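PDB 1FKM: GTPase-activating protein GYP1 from Saccharomyces cerevisiae, which stimulates GTP hydrolysis by the Ypt/Rab GTPases Ypt1 and Ypt7, supplying an arginine finger and a glutamine finger in trans. Local coordinates for residues E345-F348 with Q349-I352; T172-E175 with A176-W180. All coordinates share one frame; numbering follows the deposited sequence.

The chain modelled here is the Ypt/Rab-GAP (TBC) domain, an all-helical fold. Coming from the N terminus, 172-180 is met first. Contact 2 joins consecutive turns inside helix 168-186 and is buried among helices 57-74, 107-123 and 133-145. Far later comes contact 1, where the loop after helix 340-343 enters helix 348-355 at the surface. Both contacts are local, and neither closes a long loop. They lie in series, so they neither nest nor cross. The centres of contacts 1 and 2 are about 42 Å apart, on opposite sides of the chain's centre. Contact 1 sets a helix start beside His221, His226 and helix 230-238; contact 2 belongs to the helical core.

Contact 1: E345-F348 with Q349-I352; sequences EMDF and QETI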
loop_
_atom_site.group_PDB
_atom_site.type_symbol
_atom_site.label_atom_id
_atom_site.label_comp_id
_atom_site.label_asym_id
_atom_site.label_seq_id
_atom_site.Cartn_x
_atom_site.Cartn_y
_atom_site.Cartn_z
ATOM N N GLU A 345 -18.125 -11.209 23.077
ATOM C CA GLU A 345 -18.005 -11.140 24.533
ATOM C C GLU A 345 -17.426 -9.818 25.031
ATOM O O GLU A 345 -17.086 -9.692 26.207
ATOM C CB GLU A 345 -17.124 -12.288 25.042
ATOM C CG GLU A 345 -17.520 -13.676 24.548
ATOM C CD GLU A 345 -18.921 -14.083 24.969
ATOM O OE1 GLU A 345 -19.268 -13.902 26.155
ATOM O OE2 GLU A 345 -19.673 -14.601 24.115
HETATM N N MSE A 346 -17.323 -8.832 24.143
HETATM C CA MSE A 346 -16.749 -7.535 24.507
HETATM C C MSE A 346 -17.737 -6.382 24.469
HETATM O O MSE A 346 -18.679 -6.396 23.686
HETATM C CB MSE A 346 -15.595 -7.190 23.562
HETATM C CG MSE A 346 -14.377 -8.078 23.673
HETATM SE SE MSE A 346 -13.095 -7.649 22.280
HETATM C CE MSE A 346 -12.736 -9.447 21.662
ATOM N N ASP A 347 -17.510 -5.382 25.318
ATOM C CA ASP A 347 -18.366 -4.202 25.334
ATOM C C ASP A 347 -17.681 -3.127 24.492
ATOM O O ASP A 347 -16.650 -3.393 23.867
ATOM C CB ASP A 347 -18.615 -3.698 26.768
ATOM C CG ASP A 347 -17.338 -3.355 27.520
ATOM O OD1 ASP A 347 -16.287 -3.099 26.890
ATOM O OD2 ASP A 347 -17.394 -3.321 28.769
ATOM N N PHE A 348 -18.240 -1.922 24.470
ATOM C CA PHE A 348 -17.672 -0.852 23.660
ATOM C C PHE A 348 -16.162 -0.639 23.783
ATOM O O PHE A 348 -15.435 -0.759 22.799
ATOM C CB PHE A 348 -18.372 0.477 23.944
ATOM C CG PHE A 348 -17.831 1.613 23.128
ATOM C CD1 PHE A 348 -18.156 1.732 21.783
ATOM C CD2 PHE A 348 -16.946 2.531 23.687
ATOM C CE1 PHE A 348 -17.607 2.741 21.002
ATOM C CE2 PHE A 348 -16.389 3.545 22.915
ATOM C CZ PHE A 348 -16.721 3.649 21.567
ATOM N N GLN A 349 -15.694 -0.309 24.984
ATOM C CA GLN A 349 -14.273 -0.057 25.198
ATOM C C GLN A 349 -13.374 -1.227 24.812
ATOM O O GLN A 349 -12.330 -1.031 24.192
ATOM C CB GLN A 349 -14.007 0.323 26.659
ATOM C CG GLN A 349 -14.417 1.740 27.028
ATOM C CD GLN A 349 -14.070 2.092 28.467
ATOM O OE1 GLN A 349 -14.598 1.501 29.409
ATOM N NE2 GLN A 349 -13.173 3.059 28.641
ATOM N N GLU A 350 -13.773 -2.438 25.184
ATOM C CA GLU A 350 -12.973 -3.616 24.872
ATOM C C GLU A 350 -12.894 -3.838 23.366
ATOM O O GLU A 350 -11.832 -4.168 22.837
ATOM C CB GLU A 350 -13.568 -4.849 25.556
ATOM C CG GLU A 350 -13.746 -4.657 27.056
ATOM C CD GLU A 350 -14.439 -5.825 27.731
ATOM O OE1 GLU A 350 -15.439 -6.329 27.181
ATOM O OE2 GLU A 350 -13.989 -6.226 28.825
ATOM N N THR A 351 -14.020 -3.639 22.688
ATOM C CA THR A 351 -14.111 -3.818 21.244
ATOM C C THR A 351 -13.227 -2.835 20.475
ATOM O O THR A 351 -12.425 -3.245 19.631
ATOM C CB THR A 351 -15.577 -3.670 20.767
ATOM O OG1 THR A 351 -16.363 -4.742 21.300
ATOM C CG2 THR A 351 -15.661 -3.712 19.249
ATOM N N ILE A 352 -13.367 -1.546 20.767
ATOM C CA ILE A 352 -12.573 -0.525 20.084
ATOM C C ILE A 352 -11.083 -0.754 20.303
ATOM O O ILE A 352 -10.291 -0.695 19.361
ATOM C CB ILE A 352 -12.935 0.901 20.566
ATOM C CG1 ILE A 352 -14.434 1.150 20.372
ATOM C CG2 ILE A 352 -12.134 1.941 19.789
ATOM C CD1 ILE A 352 -14.931 0.910 18.953
#
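A capping box between Asp347 and Glu350 starts helix 348-355. Asp347 is the N-cap. Its OD1 accepts from Glu350 N at 3.1 Å, and the N-H points almost straight at it (169°). In return, Glu350 OE1 takes the N-H of Asp347 at 2.9 Å. This donor meets the anti side of the carboxylate, 19° out of its plane. Asp347 CG sits between its own backbone N and carbonyl carbon (chi1 58°), which turns OD1 back over the first helical turn. The two side chains cross at about a right angle. Asp347 OD1 and Glu350 OE1 are only 3.4 Å apart; the backbone N-H groups at this helix start probably offset that repulsion. A leucine in place of Asp347 would probably leave Glu350 N without its cap and let the start of the helix fray.

This box forms where the loop after helix 340-343 turns into the next helix. The carbonyl of the N-cap residue is gripped twice. Thr351 N donates to Asp347 O, as in any helical turn. Thr351 OG1 also donates at 2.9 Å to Asp347 O, from above the carbonyl plane. Met346 CB rests on that hydroxyl, at 3.4 Å from Thr351 OG1. Phe348 CG is anti to the backbone N, and its ring swings beside the next turn. There Ile352 CG1 lies over one face of the Phe348 ring in a CH-pi contact, 3.8 Å from its centroid. His226 stacks with the same ring, and Met346 O accepts from His221 NE2.

Contact 2: T172-E175 with A176-W180; sequences TDLE and ADTFW
Leu174 and Thr178 meet one turn apart in the middle of helix 168-186, within the TBC domain.

Four i to i+4 backbone bonds run across the contact. Ala176 N donates to Thr172 O, and Asp177 N to Asp173 O. Thr178 N reaches Leu174 O at 2.9 Å, and Phe179 N reaches Glu175 O at 2.8 Å.

One side-chain hydrogen bond joins them. Thr178 OG1 donates to Leu174 O at 2.8 Å, so this carbonyl holds two donors. The N-H and the hydroxyl approach it from opposite faces of its plane, and the hydroxyl stands 39° out of that plane. Thr178 OG1 is anti to its own carbonyl carbon (chi1 -59°), which turns the hydroxyl back toward the preceding turn.

Carbon-to-oxygen packing is sparse. Leu174 CD1 comes to 4.0 Å from Thr178 OG1, and the two side chains cross obliquely. Ala176 CB lies 3.5 Å from Asp173 O. Leu174 turns its side chain to Phe141, Phe144 and Leu145 of helix 133-145.

The carboxylates have partners outside 172-180. Asp173 forms a salt bridge with Arg69, and Glu175 forms one with Arg115. Asp177 OD1 is hydrogen-bonded to Tyr49 OH, and Asp177 OD2 forms salt bridges with Arg65 and Lys44. Asp173 OD1 and Asp177 OD1 stay 6.7 Å apart.

The carbonyls of residues 172 to 175 and the Thr178 hydroxyl are thus bonded inside the helix. The buried carboxylates of Glu175 and Asp177 are instead matched by basic and hydroxyl groups outside 172-180, which probably offsets the cost of burying their charge.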
loop_
_atom_site.group_PDB
_atom_site.type_symbol
_atom_site.label_atom_id
_atom_site.label_comp_id
_atom_site.label_asym_id
_atom_site.label_seq_id
_atom_site.Cartn_x
_atom_site.Cartn_y
_atom_site.Cartn_z
ATOM N N THR A 172 16.902 9.867 -6.218
ATOM C CA THR A 172 15.902 10.631 -6.950
ATOM C C THR A 172 15.142 9.709 -7.907
ATOM O O THR A 172 13.940 9.883 -8.111
ATOM C CB THR A 172 16.540 11.802 -7.738
ATOM O OG1 THR A 172 17.203 12.681 -6.822
ATOM C CG2 THR A 172 15.471 12.597 -8.481
ATOM N N ASP A 173 15.839 8.737 -8.492
ATOM C CA ASP A 173 15.185 7.774 -9.386
ATOM C C ASP A 173 14.173 6.969 -8.565
ATOM O O ASP A 173 13.074 6.689 -9.024
ATOM C CB ASP A 173 16.186 6.788 -9.992
ATOM C CG ASP A 173 17.116 7.429 -11.002
ATOM O OD1 ASP A 173 16.770 8.492 -11.561
ATOM O OD2 ASP A 173 18.196 6.848 -11.247
ATOM N N LEU A 174 14.579 6.581 -7.358
ATOM C CA LEU A 174 13.728 5.820 -6.443
ATOM C C LEU A 174 12.489 6.649 -6.102
ATOM O O LEU A 174 11.362 6.141 -6.095
ATOM C CB LEU A 174 14.506 5.489 -5.162
ATOM C CG LEU A 174 13.690 4.933 -3.981
ATOM C CD1 LEU A 174 13.155 3.553 -4.333
ATOM C CD2 LEU A 174 14.557 4.868 -2.737
ATOM N N GLU A 175 12.713 7.933 -5.820
ATOM C CA GLU A 175 11.636 8.860 -5.494
ATOM C C GLU A 175 10.628 8.941 -6.633
ATOM O O GLU A 175 9.422 8.922 -6.412
ATOM C CB GLU A 175 12.201 10.264 -5.228
ATOM C CG GLU A 175 12.766 10.464 -3.826
ATOM C CD GLU A 175 13.415 11.829 -3.647
ATOM O OE1 GLU A 175 12.925 12.821 -4.234
ATOM O OE2 GLU A 175 14.412 11.911 -2.905
ATOM N N ALA A 176 11.138 9.045 -7.855
ATOM C CA ALA A 176 10.284 9.139 -9.035
ATOM C C ALA A 176 9.424 7.880 -9.204
ATOM O O ALA A 176 8.206 7.968 -9.397
ATOM C CB ALA A 176 11.151 9.359 -10.276
ATOM N N ASP A 177 10.052 6.712 -9.126
ATOM C CA ASP A 177 9.313 5.462 -9.273
ATOM C C ASP A 177 8.236 5.354 -8.192
ATOM O O ASP A 177 7.104 4.976 -8.475
ATOM C CB ASP A 177 10.248 4.255 -9.171
ATOM C CG ASP A 177 11.234 4.170 -10.331
ATOM O OD1 ASP A 177 11.124 4.971 -11.291
ATOM O OD2 ASP A 177 12.119 3.287 -10.284
ATOM N N THR A 178 8.603 5.685 -6.957
ATOM C CA THR A 178 7.676 5.626 -5.835
ATOM C C THR A 178 6.503 6.572 -6.083
ATOM O O THR A 178 5.336 6.201 -5.909
ATOM C CB THR A 178 8.402 6.004 -4.522
ATOM O OG1 THR A 178 9.487 5.090 -4.303
ATOM C CG2 THR A 178 7.446 5.928 -3.333
ATOM N N PHE A 179 6.819 7.792 -6.500
ATOM C CA PHE A 179 5.809 8.812 -6.792
ATOM C C PHE A 179 4.805 8.385 -7.869
ATOM O O PHE A 179 3.585 8.512 -7.690
ATOM C CB PHE A 179 6.495 10.104 -7.244
ATOM C CG PHE A 179 5.557 11.100 -7.857
ATOM C CD1 PHE A 179 4.678 11.829 -7.064
ATOM C CD2 PHE A 179 5.523 11.281 -9.243
ATOM C CE1 PHE A 179 3.771 12.724 -7.637
ATOM C CE2 PHE A 179 4.619 12.174 -9.827
ATOM C CZ PHE A 179 3.741 12.895 -9.024
ATOM N N TRP A 180 5.310 7.903 -9.000
ATOM C CA TRP A 180 4.419 7.489 -10.084
ATOM C C TRP A 180 3.580 6.266 -9.711
ATOM O O TRP A 180 2.441 6.126 -10.168
ATOM C CB TRP A 180 5.218 7.191 -11.359
ATOM C CG TRP A 180 5.838 8.410 -11.976
ATOM C CD1 TRP A 180 7.167 8.664 -12.123
ATOM C CD2 TRP A 180 5.147 9.541 -12.526
ATOM N NE1 TRP A 180 7.352 9.884 -12.731
ATOM C CE2 TRP A 180 6.128 10.443 -12.990
ATOM C CE3 TRP A 180 3.794 9.877 -12.673
ATOM C CZ2 TRP A 180 5.803 11.664 -13.593
ATOM C CZ3 TRP A 180 3.470 11.097 -13.276
ATOM C CH2 TRP A 180 4.475 11.971 -13.728
#